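Local coordinates for protein response regulator aspartate phosphatase I (Bacillus subtilis subsp. subtilis, PDB 4I1A) that dephosphorylates the sporulation phosphotransferase Spo0F and activates excision and transfer of the mobile element ICEBs1 by causing inactivation of its repressor ImmR, at residues F114-I120 against Y151-M156; A303-I307 against A324-L328; E309-F313 against V344-F348. One frame throughout, in Å; residues are numbered along the deposited sequence.

Contact 1 (F114-I120 against Y151-M156); sequences FRRKELI and YVYYYM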
ATOM      1  N   PHE A 114     -18.600   8.506  -1.625  1.00 78.05           N
ATOM      2  CA  PHE A 114     -17.332   7.855  -1.348  1.00 83.11           C
ATOM      3  C   PHE A 114     -16.688   8.505  -0.126  1.00 89.10           C
ATOM      4  O   PHE A 114     -16.073   7.827   0.700  1.00 85.80           O
ATOM      5  CB  PHE A 114     -16.397   7.918  -2.559  1.00 80.39           C
ATOM      6  CG  PHE A 114     -15.088   7.217  -2.339  1.00 83.65           C
ATOM      7  CD1 PHE A 114     -15.029   5.831  -2.266  1.00 88.08           C
ATOM      8  CD2 PHE A 114     -13.918   7.940  -2.177  1.00 82.09           C
ATOM      9  CE1 PHE A 114     -13.823   5.175  -2.047  1.00 87.84           C
ATOM     10  CE2 PHE A 114     -12.707   7.292  -1.956  1.00 86.77           C
ATOM     11  CZ  PHE A 114     -12.661   5.905  -1.894  1.00 87.31           C
ATOM     12  N   ARG A 115     -16.849   9.821  -0.018  1.00 94.22           N
ATOM     13  CA  ARG A 115     -16.344  10.582   1.119  1.00 96.84           C
ATOM     14  C   ARG A 115     -16.912  10.055   2.435  1.00 98.46           C
ATOM     15  O   ARG A 115     -16.170   9.804   3.386  1.00 98.87           O
ATOM     16  CB  ARG A 115     -16.668  12.071   0.954  1.00 98.44           C
ATOM     17  CG  ARG A 115     -16.276  12.927   2.146  1.00102.93           C
ATOM     18  CD  ARG A 115     -14.772  12.913   2.371  1.00102.55           C
ATOM     19  NE  ARG A 115     -14.417  13.495   3.660  1.00100.97           N
ATOM     20  CZ  ARG A 115     -14.253  12.793   4.776  1.00102.80           C
ATOM     21  NH1 ARG A 115     -14.402  11.472   4.760  1.00101.64           N
ATOM     22  NH2 ARG A 115     -13.934  13.406   5.908  1.00103.49           N
ATOM     23  N   ARG A 116     -18.227   9.869   2.482  1.00 98.62           N
ATOM     24  CA  ARG A 116     -18.866   9.304   3.665  1.00 98.82           C
ATOM     25  C   ARG A 116     -18.771   7.783   3.663  1.00 90.69           C
ATOM     26  O   ARG A 116     -19.366   7.114   4.508  1.00 89.47           O
ATOM     27  CB  ARG A 116     -20.323   9.754   3.762  1.00108.70           C
ATOM     28  CG  ARG A 116     -20.868  10.390   2.491  1.00111.73           C
ATOM     29  CD  ARG A 116     -22.215  11.059   2.741  1.00115.93           C
ATOM     30  NE  ARG A 116     -23.229  10.109   3.196  1.00118.15           N
ATOM     31  CZ  ARG A 116     -24.438  10.454   3.634  1.00119.34           C
ATOM     32  NH1 ARG A 116     -24.791  11.733   3.684  1.00119.39           N
ATOM     33  NH2 ARG A 116     -25.294   9.522   4.031  1.00116.72           N
ATOM     34  N   LYS A 117     -18.023   7.252   2.698  1.00 93.19           N
ATOM     35  CA  LYS A 117     -17.720   5.821   2.606  1.00 94.78           C
ATOM     36  C   LYS A 117     -18.947   4.926   2.440  1.00 90.58           C
ATOM     37  O   LYS A 117     -18.929   3.751   2.814  1.00 89.60           O
ATOM     38  CB  LYS A 117     -16.851   5.365   3.784  1.00103.47           C
ATOM     39  CG  LYS A 117     -15.448   5.958   3.761  1.00105.50           C
ATOM     40  CD  LYS A 117     -14.667   5.455   2.554  1.00107.36           C
ATOM     41  CE  LYS A 117     -13.455   6.329   2.270  1.00106.86           C
ATOM     42  NZ  LYS A 117     -13.849   7.727   1.936  1.00109.25           N
ATOM     43  N   GLU A 118     -20.010   5.490   1.879  1.00 91.69           N
ATOM     44  CA  GLU A 118     -21.128   4.683   1.412  1.00 97.50           C
ATOM     45  C   GLU A 118     -20.775   4.140   0.025  1.00 92.58           C
ATOM     46  O   GLU A 118     -21.143   4.720  -0.998  1.00 91.17           O
ATOM     47  CB  GLU A 118     -22.414   5.510   1.375  1.00103.27           C
ATOM     48  CG  GLU A 118     -22.888   5.958   2.748  1.00107.40           C
ATOM     49  CD  GLU A 118     -23.164   4.790   3.677  1.00114.04           C
ATOM     50  OE1 GLU A 118     -22.472   4.676   4.712  1.00114.15           O
ATOM     51  OE2 GLU A 118     -24.076   3.990   3.374  1.00119.03           O
ATOM     52  N   LEU A 119     -20.048   3.027   0.009  1.00 90.70           N
ATOM     53  CA  LEU A 119     -19.425   2.515  -1.209  1.00 87.68           C
ATOM     54  C   LEU A 119     -20.423   2.049  -2.268  1.00 85.65           C
ATOM     55  O   LEU A 119     -20.210   2.263  -3.473  1.00 72.42           O
ATOM     56  CB  LEU A 119     -18.452   1.388  -0.861  1.00 87.26           C
ATOM     57  CG  LEU A 119     -17.391   1.816   0.154  1.00 90.58           C
ATOM     58  CD1 LEU A 119     -16.551   0.632   0.623  1.00 95.91           C
ATOM     59  CD2 LEU A 119     -16.514   2.919  -0.433  1.00 74.94           C
ATOM     60  N   ILE A 120     -21.497   1.407  -1.813  1.00 89.01           N
ATOM     61  CA  ILE A 120     -22.547   0.938  -2.710  1.00 91.78           C
ATOM     62  C   ILE A 120     -23.186   2.126  -3.426  1.00 88.87           C
ATOM     63  O   ILE A 120     -23.383   2.088  -4.642  1.00 82.98           O
ATOM     64  CB  ILE A 120     -23.608   0.071  -1.957  1.00 85.49           C
ATOM     65  CG1 ILE A 120     -23.494  -1.395  -2.369  1.00 81.58           C
ATOM     66  CG2 ILE A 120     -25.028   0.540  -2.237  1.00 92.26           C
ATOM     67  CD1 ILE A 120     -22.104  -1.972  -2.264  1.00 81.12           C
ATOM     68  N   TYR A 151     -10.837   4.023  -8.455  1.00 62.04           N
ATOM     69  CA  TYR A 151     -10.465   4.212  -7.060  1.00 62.42           C
ATOM     70  C   TYR A 151     -11.462   3.594  -6.072  1.00 59.48           C
ATOM     71  O   TYR A 151     -11.059   2.922  -5.126  1.00 56.23           O
ATOM     72  CB  TYR A 151     -10.265   5.696  -6.764  1.00 71.65           C
ATOM     73  CG  TYR A 151      -9.536   5.953  -5.471  1.00 83.54           C
ATOM     74  CD1 TYR A 151      -8.157   5.797  -5.386  1.00 91.12           C
ATOM     75  CD2 TYR A 151     -10.224   6.344  -4.329  1.00 89.63           C
ATOM     76  CE1 TYR A 151      -7.483   6.026  -4.195  1.00 97.65           C
ATOM     77  CE2 TYR A 151      -9.559   6.576  -3.137  1.00 93.36           C
ATOM     78  CZ  TYR A 151      -8.189   6.416  -3.074  1.00100.19           C
ATOM     79  OH  TYR A 151      -7.530   6.650  -1.885  1.00106.05           O
ATOM     80  N   VAL A 152     -12.758   3.822  -6.270  1.00 61.99           N
ATOM     81  CA  VAL A 152     -13.733   3.198  -5.380  1.00 70.14           C
ATOM     82  C   VAL A 152     -13.648   1.669  -5.518  1.00 67.44           C
ATOM     83  O   VAL A 152     -13.693   0.942  -4.525  1.00 63.79           O
ATOM     84  CB  VAL A 152     -15.179   3.724  -5.612  1.00 62.75           C
ATOM     85  CG1 VAL A 152     -15.499   3.777  -7.071  1.00 67.62           C
ATOM     86  CG2 VAL A 152     -16.209   2.847  -4.869  1.00 57.37           C
ATOM     87  N   TYR A 153     -13.495   1.199  -6.754  1.00 55.46           N
ATOM     88  CA  TYR A 153     -13.309  -0.216  -7.026  1.00 55.86           C
ATOM     89  C   TYR A 153     -12.065  -0.775  -6.340  1.00 61.69           C
ATOM     90  O   TYR A 153     -12.098  -1.883  -5.795  1.00 62.21           O
ATOM     91  CB  TYR A 153     -13.268  -0.467  -8.534  1.00 50.94           C
ATOM     92  CG  TYR A 153     -14.644  -0.632  -9.129  1.00 60.76           C
ATOM     93  CD1 TYR A 153     -15.604  -1.412  -8.490  1.00 64.58           C
ATOM     94  CD2 TYR A 153     -14.994  -0.002 -10.319  1.00 65.02           C
ATOM     95  CE1 TYR A 153     -16.875  -1.576  -9.029  1.00 66.54           C
ATOM     96  CE2 TYR A 153     -16.268  -0.155 -10.867  1.00 66.56           C
ATOM     97  CZ  TYR A 153     -17.201  -0.942 -10.215  1.00 68.05           C
ATOM     98  OH  TYR A 153     -18.462  -1.096 -10.750  1.00 75.22           O
ATOM     99  N   TYR A 154     -10.983   0.000  -6.356  1.00 61.34           N
ATOM    100  CA  TYR A 154      -9.757  -0.366  -5.656  1.00 62.44           C
ATOM    101  C   TYR A 154      -9.977  -0.443  -4.144  1.00 65.95           C
ATOM    102  O   TYR A 154      -9.347  -1.246  -3.456  1.00 65.89           O
ATOM    103  CB  TYR A 154      -8.642   0.631  -5.984  1.00 65.53           C
ATOM    104  CG  TYR A 154      -7.333   0.362  -5.275  1.00 66.46           C
ATOM    105  CD1 TYR A 154      -6.639  -0.826  -5.480  1.00 68.03           C
ATOM    106  CD2 TYR A 154      -6.784   1.302  -4.409  1.00 73.95           C
ATOM    107  CE1 TYR A 154      -5.443  -1.082  -4.829  1.00 74.77           C
ATOM    108  CE2 TYR A 154      -5.578   1.059  -3.754  1.00 77.80           C
ATOM    109  CZ  TYR A 154      -4.913  -0.135  -3.968  1.00 80.29           C
ATOM    110  OH  TYR A 154      -3.717  -0.388  -3.329  1.00 81.09           O
ATOM    111  N   TYR A 155     -10.877   0.388  -3.631  1.00 69.41           N
ATOM    112  CA  TYR A 155     -11.171   0.390  -2.202  1.00 76.48           C
ATOM    113  C   TYR A 155     -11.909  -0.893  -1.819  1.00 80.53           C
ATOM    114  O   TYR A 155     -11.678  -1.456  -0.751  1.00 84.81           O
ATOM    115  CB  TYR A 155     -11.996   1.628  -1.831  1.00 88.44           C
ATOM    116  CG  TYR A 155     -12.037   1.971  -0.352  1.00104.20           C
ATOM    117  CD1 TYR A 155     -12.943   1.351   0.503  1.00114.15           C
ATOM    118  CD2 TYR A 155     -11.186   2.934   0.183  1.00107.91           C
ATOM    119  CE1 TYR A 155     -12.990   1.667   1.856  1.00117.71           C
ATOM    120  CE2 TYR A 155     -11.228   3.259   1.531  1.00112.35           C
ATOM    121  CZ  TYR A 155     -12.131   2.622   2.364  1.00118.07           C
ATOM    122  OH  TYR A 155     -12.175   2.940   3.706  1.00118.25           O
ATOM    123  N   MET A 156     -12.786  -1.359  -2.700  1.00 76.46           N
ATOM    124  CA  MET A 156     -13.561  -2.562  -2.431  1.00 77.44           C
ATOM    125  C   MET A 156     -12.851  -3.806  -2.931  1.00 83.00           C
ATOM    126  O   MET A 156     -13.440  -4.889  -2.971  1.00 88.46           O
ATOM    127  CB  MET A 156     -14.929  -2.456  -3.086  1.00 79.31           C
ATOM    128  CG  MET A 156     -15.499  -1.071  -2.967  1.00 82.80           C
ATOM    129  SD  MET A 156     -17.125  -0.963  -3.693  1.00 91.42           S
ATOM    130  CE  MET A 156     -18.029  -2.073  -2.595  1.00 82.50           C
TER
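This contact belongs to the stacked helical hairpins of the tetratricopeptide repeat (TPR) domain. The turn between helix 102-115 and helix 119-129 packs against the C-terminal end of helix 139-155, where the predicted second TPR begins. The turn opens with a Schellman motif. K117, with positive phi, is its C-prime residue; E118 N reaches back to E113 O, and K117 N makes a weak bond to F114 O at 2.9 Å. E118 then takes the N-cap position of the next helix. The tight turn puts F114 and L119 on the same side, both pointing toward 151-156. F114 and L119 provide most of the buried area of their segment. F114 joins Y151 and Y155 in an aromatic cluster. Its CZ lies 3.4 Å from Y151 CE2, at the edge of that ring. Its own edge faces the Y155 ring in an offset edge-to-face pair, with centroids 5.6 Å apart and planes at 87°. F114 CD1 also meets V152 CB at 4.0 Å. L119 CD1 touches Y155 CD1 at 3.7 Å. The methyl of M156 rests near L119 CB (3.9 Å, from CE) and I120 CD1 (4.1 Å, from CE). The K117 chain folds back along the turn. Its CD passes Y155 OH at 3.7 Å, and its NZ donates a hydrogen bond of 2.5 Å to F114 O.

Contact 2 (A303-I307 against A324-L328); sequences AKFKI and AFSYL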
ATOM      1  N   ALA A 303       2.322  -0.927  16.794  1.00 52.56           N
ATOM      2  CA  ALA A 303       2.088  -2.363  16.917  1.00 52.35           C
ATOM      3  C   ALA A 303       2.963  -3.152  15.934  1.00 54.85           C
ATOM      4  O   ALA A 303       3.501  -4.219  16.264  1.00 53.75           O
ATOM      5  CB  ALA A 303       0.610  -2.686  16.713  1.00 48.07           C
ATOM      6  N   LYS A 304       3.127  -2.624  14.730  1.00 43.23           N
ATOM      7  CA  LYS A 304       3.946  -3.321  13.755  1.00 45.25           C
ATOM      8  C   LYS A 304       5.428  -3.362  14.140  1.00 45.25           C
ATOM      9  O   LYS A 304       6.074  -4.405  13.998  1.00 45.46           O
ATOM     10  CB  LYS A 304       3.721  -2.756  12.344  1.00 48.10           C
ATOM     11  CG  LYS A 304       2.354  -3.141  11.763  1.00 48.57           C
ATOM     12  CD  LYS A 304       2.011  -2.354  10.501  1.00 58.30           C
ATOM     13  CE  LYS A 304       0.747  -2.934   9.857  1.00 61.36           C
ATOM     14  NZ  LYS A 304       0.157  -2.053   8.816  1.00 55.60           N
ATOM     15  N   PHE A 305       5.972  -2.242  14.624  1.00 41.59           N
ATOM     16  CA  PHE A 305       7.344  -2.256  15.163  1.00 44.54           C
ATOM     17  C   PHE A 305       7.503  -3.253  16.315  1.00 41.13           C
ATOM     18  O   PHE A 305       8.525  -3.931  16.417  1.00 43.75           O
ATOM     19  CB  PHE A 305       7.820  -0.857  15.565  1.00 49.27           C
ATOM     20  CG  PHE A 305       8.298  -0.034  14.404  1.00 52.94           C
ATOM     21  CD1 PHE A 305       9.492  -0.347  13.759  1.00 47.38           C
ATOM     22  CD2 PHE A 305       7.538   1.027  13.922  1.00 53.27           C
ATOM     23  CE1 PHE A 305       9.931   0.401  12.664  1.00 48.58           C
ATOM     24  CE2 PHE A 305       7.975   1.780  12.830  1.00 49.18           C
ATOM     25  CZ  PHE A 305       9.173   1.470  12.208  1.00 46.05           C
ATOM     26  N   LYS A 306       6.461  -3.397  17.133  1.00 48.26           N
ATOM     27  CA  LYS A 306       6.474  -4.399  18.206  1.00 57.04           C
ATOM     28  C   LYS A 306       6.621  -5.841  17.703  1.00 56.31           C
ATOM     29  O   LYS A 306       7.187  -6.692  18.401  1.00 52.14           O
ATOM     30  CB  LYS A 306       5.257  -4.265  19.133  1.00 57.97           C
ATOM     31  CG  LYS A 306       5.169  -2.924  19.866  1.00 66.15           C
ATOM     32  CD  LYS A 306       6.539  -2.455  20.390  1.00 83.91           C
ATOM     33  CE  LYS A 306       6.617  -0.920  20.549  1.00 81.03           C
ATOM     34  NZ  LYS A 306       6.423  -0.172  19.251  1.00 57.64           N
ATOM     35  N   ILE A 307       6.120  -6.116  16.502  1.00 50.24           N
ATOM     36  CA  ILE A 307       6.300  -7.435  15.894  1.00 44.67           C
ATOM     37  C   ILE A 307       7.767  -7.650  15.515  1.00 42.39           C
ATOM     38  O   ILE A 307       8.353  -8.693  15.823  1.00 43.98           O
ATOM     39  CB  ILE A 307       5.419  -7.637  14.633  1.00 49.66           C
ATOM     40  CG1 ILE A 307       3.930  -7.638  15.006  1.00 48.24           C
ATOM     41  CG2 ILE A 307       5.798  -8.953  13.913  1.00 37.31           C
ATOM     42  CD1 ILE A 307       3.002  -7.586  13.771  1.00 47.42           C
ATOM     43  N   ALA A 324       0.821  -7.439  19.761  1.00 40.03           N
ATOM     44  CA  ALA A 324       0.723  -6.569  18.606  1.00 41.53           C
ATOM     45  C   ALA A 324      -0.384  -7.041  17.646  1.00 54.00           C
ATOM     46  O   ALA A 324      -1.131  -6.212  17.114  1.00 52.41           O
ATOM     47  CB  ALA A 324       2.048  -6.501  17.907  1.00 45.16           C
ATOM     48  N   PHE A 325      -0.483  -8.363  17.443  1.00 49.69           N
ATOM     49  CA  PHE A 325      -1.553  -8.951  16.622  1.00 54.46           C
ATOM     50  C   PHE A 325      -2.918  -8.769  17.254  1.00 52.08           C
ATOM     51  O   PHE A 325      -3.909  -8.581  16.559  1.00 52.21           O
ATOM     52  CB  PHE A 325      -1.304 -10.447  16.303  1.00 47.72           C
ATOM     53  CG  PHE A 325      -0.348 -10.660  15.152  1.00 55.50           C
ATOM     54  CD1 PHE A 325      -0.709 -10.307  13.863  1.00 63.06           C
ATOM     55  CD2 PHE A 325       0.915 -11.185  15.362  1.00 64.25           C
ATOM     56  CE1 PHE A 325       0.169 -10.481  12.803  1.00 67.17           C
ATOM     57  CE2 PHE A 325       1.793 -11.364  14.309  1.00 70.26           C
ATOM     58  CZ  PHE A 325       1.422 -11.009  13.029  1.00 66.58           C
ATOM     59  N   SER A 326      -2.970  -8.833  18.576  1.00 51.47           N
ATOM     60  CA  SER A 326      -4.193  -8.502  19.287  1.00 62.24           C
ATOM     61  C   SER A 326      -4.601  -7.072  18.952  1.00 61.82           C
ATOM     62  O   SER A 326      -5.766  -6.812  18.667  1.00 63.12           O
ATOM     63  CB  SER A 326      -4.005  -8.629  20.805  1.00 74.58           C
ATOM     64  OG  SER A 326      -3.908  -9.978  21.214  1.00 84.50           O
ATOM     65  N   TYR A 327      -3.647  -6.140  18.981  1.00 56.54           N
ATOM     66  CA  TYR A 327      -4.012  -4.751  18.734  1.00 59.62           C
ATOM     67  C   TYR A 327      -4.557  -4.597  17.322  1.00 52.49           C
ATOM     68  O   TYR A 327      -5.617  -3.998  17.118  1.00 49.20           O
ATOM     69  CB  TYR A 327      -2.861  -3.756  18.960  1.00 52.95           C
ATOM     70  CG  TYR A 327      -3.297  -2.370  18.532  1.00 58.73           C
ATOM     71  CD1 TYR A 327      -4.034  -1.554  19.396  1.00 55.32           C
ATOM     72  CD2 TYR A 327      -3.035  -1.898  17.244  1.00 55.04           C
ATOM     73  CE1 TYR A 327      -4.469  -0.297  19.000  1.00 57.91           C
ATOM     74  CE2 TYR A 327      -3.465  -0.643  16.840  1.00 54.47           C
ATOM     75  CZ  TYR A 327      -4.179   0.150  17.716  1.00 62.34           C
ATOM     76  OH  TYR A 327      -4.611   1.386  17.293  1.00 72.74           O
ATOM     77  N   LEU A 328      -3.818  -5.139  16.359  1.00 50.23           N
ATOM     78  CA  LEU A 328      -4.202  -5.055  14.950  1.00 54.30           C
ATOM     79  C   LEU A 328      -5.568  -5.684  14.696  1.00 55.48           C
ATOM     80  O   LEU A 328      -6.432  -5.070  14.070  1.00 53.51           O
ATOM     81  CB  LEU A 328      -3.143  -5.709  14.071  1.00 50.92           C
ATOM     82  CG  LEU A 328      -1.831  -4.931  13.992  1.00 52.56           C
ATOM     83  CD1 LEU A 328      -0.761  -5.710  13.231  1.00 50.49           C
ATOM     84  CD2 LEU A 328      -2.067  -3.553  13.366  1.00 48.26           C
TER
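Two alanines let the backbones come close here. A303 and A324 have their CA atoms only 4.7 Å apart, and the A324 methyl presses on the backbone of the other helix, with CB 3.2 Å from A303 O. The same methyl sits in a shallow hollow walled by K306 CB at 4.1 Å and I307 CG1 at 3.6 Å. In return, the A303 methyl rests against the notch formed by Y327 and L328: its CB lies 3.8 Å from Y327 CD2 and 4.3 Å from L328 CG. The short segments run nearly antiparallel, at 153°, with axes 9.0 Å apart. They join helix 299-313, in the predicted fifth TPR, to the next helix, 318-330, as neighbours in the superhelical stack. I307 is the larger bump. Its CD1 lies over the face of the F325 ring, a CH-pi contact 4.1 Å from the centroid, and 4.2 Å from L328 CD1. K304 adds its aliphatic part, with CG 4.3 Å from L328 CD1, while its NZ forms salt bridges with E300 and D336.

Contact 3 (E309-F313 against V344-F348); sequences EGLFF and VADYF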
ATOM      1  N   GLU A 309      10.257  -6.086  16.851  1.00 52.66           N
ATOM      2  CA  GLU A 309      10.952  -6.142  18.124  1.00 50.42           C
ATOM      3  C   GLU A 309      10.937  -7.534  18.733  1.00 52.66           C
ATOM      4  O   GLU A 309      11.968  -8.030  19.209  1.00 48.81           O
ATOM      5  CB  GLU A 309      10.342  -5.162  19.120  1.00 55.26           C
ATOM      6  CG  GLU A 309      11.133  -5.094  20.425  1.00 53.20           C
ATOM      7  CD  GLU A 309      10.531  -4.105  21.406  1.00 63.95           C
ATOM      8  OE1 GLU A 309       9.531  -3.444  21.036  1.00 67.51           O
ATOM      9  OE2 GLU A 309      11.050  -3.998  22.545  1.00 71.30           O
ATOM     10  N   GLY A 310       9.768  -8.167  18.725  1.00 52.64           N
ATOM     11  CA  GLY A 310       9.644  -9.491  19.318  1.00 52.92           C
ATOM     12  C   GLY A 310      10.388 -10.515  18.480  1.00 48.23           C
ATOM     13  O   GLY A 310      10.953 -11.463  19.000  1.00 52.73           O
ATOM     14  N   LEU A 311      10.368 -10.305  17.169  1.00 47.61           N
ATOM     15  CA  LEU A 311      11.060 -11.152  16.209  1.00 51.69           C
ATOM     16  C   LEU A 311      12.578 -10.975  16.293  1.00 52.93           C
ATOM     17  O   LEU A 311      13.308 -11.956  16.309  1.00 49.85           O
ATOM     18  CB  LEU A 311      10.576 -10.776  14.801  1.00 56.90           C
ATOM     19  CG  LEU A 311       9.994 -11.774  13.796  1.00 61.58           C
ATOM     20  CD1 LEU A 311       9.279 -12.934  14.448  1.00 59.52           C
ATOM     21  CD2 LEU A 311       9.061 -11.021  12.865  1.00 54.63           C
ATOM     22  N   PHE A 312      13.064  -9.731  16.336  1.00 56.73           N
ATOM     23  CA  PHE A 312      14.502  -9.493  16.123  1.00 54.65           C
ATOM     24  C   PHE A 312      15.269  -8.778  17.235  1.00 55.34           C
ATOM     25  O   PHE A 312      16.476  -8.998  17.387  1.00 54.81           O
ATOM     26  CB  PHE A 312      14.733  -8.708  14.812  1.00 59.01           C
ATOM     27  CG  PHE A 312      14.158  -9.375  13.580  1.00 62.27           C
ATOM     28  CD1 PHE A 312      14.660 -10.587  13.125  1.00 63.17           C
ATOM     29  CD2 PHE A 312      13.128  -8.782  12.871  1.00 48.44           C
ATOM     30  CE1 PHE A 312      14.128 -11.201  11.998  1.00 54.25           C
ATOM     31  CE2 PHE A 312      12.596  -9.395  11.749  1.00 54.36           C
ATOM     32  CZ  PHE A 312      13.105 -10.606  11.307  1.00 47.33           C
ATOM     33  N   PHE A 313      14.597  -7.900  17.977  1.00 53.08           N
ATOM     34  CA  PHE A 313      15.308  -6.900  18.781  1.00 60.91           C
ATOM     35  C   PHE A 313      15.100  -6.992  20.301  1.00 64.73           C
ATOM     36  O   PHE A 313      15.396  -6.056  21.043  1.00 73.89           O
ATOM     37  CB  PHE A 313      14.968  -5.500  18.258  1.00 57.77           C
ATOM     38  CG  PHE A 313      15.304  -5.313  16.801  1.00 54.42           C
ATOM     39  CD1 PHE A 313      16.585  -5.586  16.330  1.00 56.74           C
ATOM     40  CD2 PHE A 313      14.338  -4.900  15.901  1.00 50.64           C
ATOM     41  CE1 PHE A 313      16.898  -5.421  14.989  1.00 56.13           C
ATOM     42  CE2 PHE A 313      14.642  -4.736  14.545  1.00 48.02           C
ATOM     43  CZ  PHE A 313      15.916  -4.992  14.091  1.00 48.29           C
ATOM     44  N   VAL A 344       5.573 -14.245  10.033  1.00 43.60           N
ATOM     45  CA  VAL A 344       5.989 -14.716  11.340  1.00 44.06           C
ATOM     46  C   VAL A 344       6.008 -16.240  11.379  1.00 45.18           C
ATOM     47  O   VAL A 344       6.949 -16.851  11.904  1.00 53.53           O
ATOM     48  CB  VAL A 344       5.086 -14.132  12.466  1.00 46.73           C
ATOM     49  CG1 VAL A 344       5.442 -14.745  13.807  1.00 39.82           C
ATOM     50  CG2 VAL A 344       5.253 -12.617  12.524  1.00 43.51           C
ATOM     51  N   ALA A 345       4.970 -16.846  10.814  1.00 48.75           N
ATOM     52  CA  ALA A 345       4.904 -18.299  10.688  1.00 47.54           C
ATOM     53  C   ALA A 345       6.057 -18.844   9.856  1.00 49.94           C
ATOM     54  O   ALA A 345       6.638 -19.874  10.227  1.00 46.92           O
ATOM     55  CB  ALA A 345       3.576 -18.737  10.098  1.00 38.23           C
ATOM     56  N   ASP A 346       6.388 -18.174   8.741  1.00 37.04           N
ATOM     57  CA  ASP A 346       7.494 -18.653   7.893  1.00 44.11           C
ATOM     58  C   ASP A 346       8.812 -18.638   8.663  1.00 49.42           C
ATOM     59  O   ASP A 346       9.584 -19.600   8.650  1.00 52.16           O
ATOM     60  CB  ASP A 346       7.642 -17.831   6.603  1.00 45.35           C
ATOM     61  CG  ASP A 346       6.500 -18.056   5.623  1.00 50.65           C
ATOM     62  OD1 ASP A 346       5.684 -18.983   5.844  1.00 51.18           O
ATOM     63  OD2 ASP A 346       6.411 -17.297   4.635  1.00 56.35           O
ATOM     64  N   TYR A 347       9.040 -17.528   9.346  1.00 42.01           N
ATOM     65  CA  TYR A 347      10.233 -17.318  10.142  1.00 44.05           C
ATOM     66  C   TYR A 347      10.441 -18.401  11.208  1.00 46.38           C
ATOM     67  O   TYR A 347      11.547 -18.914  11.369  1.00 54.49           O
ATOM     68  CB  TYR A 347      10.191 -15.913  10.769  1.00 39.77           C
ATOM     69  CG  TYR A 347      11.299 -15.655  11.757  1.00 45.52           C
ATOM     70  CD1 TYR A 347      11.166 -16.018  13.095  1.00 44.40           C
ATOM     71  CD2 TYR A 347      12.490 -15.071  11.352  1.00 48.01           C
ATOM     72  CE1 TYR A 347      12.183 -15.793  14.001  1.00 46.47           C
ATOM     73  CE2 TYR A 347      13.518 -14.855  12.252  1.00 47.05           C
ATOM     74  CZ  TYR A 347      13.358 -15.211  13.576  1.00 52.30           C
ATOM     75  OH  TYR A 347      14.382 -14.977  14.485  1.00 67.98           O
ATOM     76  N   PHE A 348       9.384 -18.743  11.934  1.00 47.85           N
ATOM     77  CA  PHE A 348       9.476 -19.793  12.946  1.00 49.24           C
ATOM     78  C   PHE A 348       9.637 -21.179  12.312  1.00 52.39           C
ATOM     79  O   PHE A 348      10.283 -22.065  12.885  1.00 53.80           O
ATOM     80  CB  PHE A 348       8.272 -19.755  13.898  1.00 52.00           C
ATOM     81  CG  PHE A 348       8.298 -18.592  14.855  1.00 51.51           C
ATOM     82  CD1 PHE A 348       9.470 -18.244  15.506  1.00 56.50           C
ATOM     83  CD2 PHE A 348       7.164 -17.816  15.063  1.00 51.75           C
ATOM     84  CE1 PHE A 348       9.510 -17.149  16.375  1.00 59.27           C
ATOM     85  CE2 PHE A 348       7.195 -16.731  15.922  1.00 46.29           C
ATOM     86  CZ  PHE A 348       8.371 -16.397  16.577  1.00 54.60           C
TER
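Apolar packing comes first. L311 reaches across with the end of its side chain and meets three residues of 344-348. Its CD2 lies 4.1 Å from V344 CG2. Its CD1 lies 3.9 Å from Y347 CD1 and 4.2 Å from F348 CZ. L311 CG sits over one face of the Y347 ring, so the leucine lies against the flat of the tyrosine. The aromatic part is a single pair. F312 CE1 approaches Y347 CE2 at 3.7 Å, with ring centroids 5.6 Å apart and planes at 86°. The backbones stay well separated: the axes of the two short segments come no nearer than 12.0 Å, so large side chains bridge the gap. I321 of helix 318-330 touches L311, V344 and F348 and fills in beside them. The short segments 309-313 and 344-348 run in the same general direction, inclined at 38°, with helix 318-330 between their helices in the chain. Such packing of alternate helices is typical of TPR arrays, here between predicted repeats five and six.

From the N-terminal end, contact 1 comes first. It closes a loop of 30 residues that holds most of helices 119-129 and 139-155, and ties the turn after helix 102-115 to the end of helix 139-155. Contact 2 opens on helix 299-313 and closes a loop of 16 residues on helix 318-330. Contact 3 opens further along helix 299-313, before contact 2 has closed, and closes a loop of 30 residues on helix 334-351, so the two cross. They also touch, V344 CG2 lying 4.0 Å from I307 CG2. Together they tie three successive helices near the C-terminal end. Contacts 1 and 3 lie on opposite sides of the chain's centre, with centres about 35 Å apart.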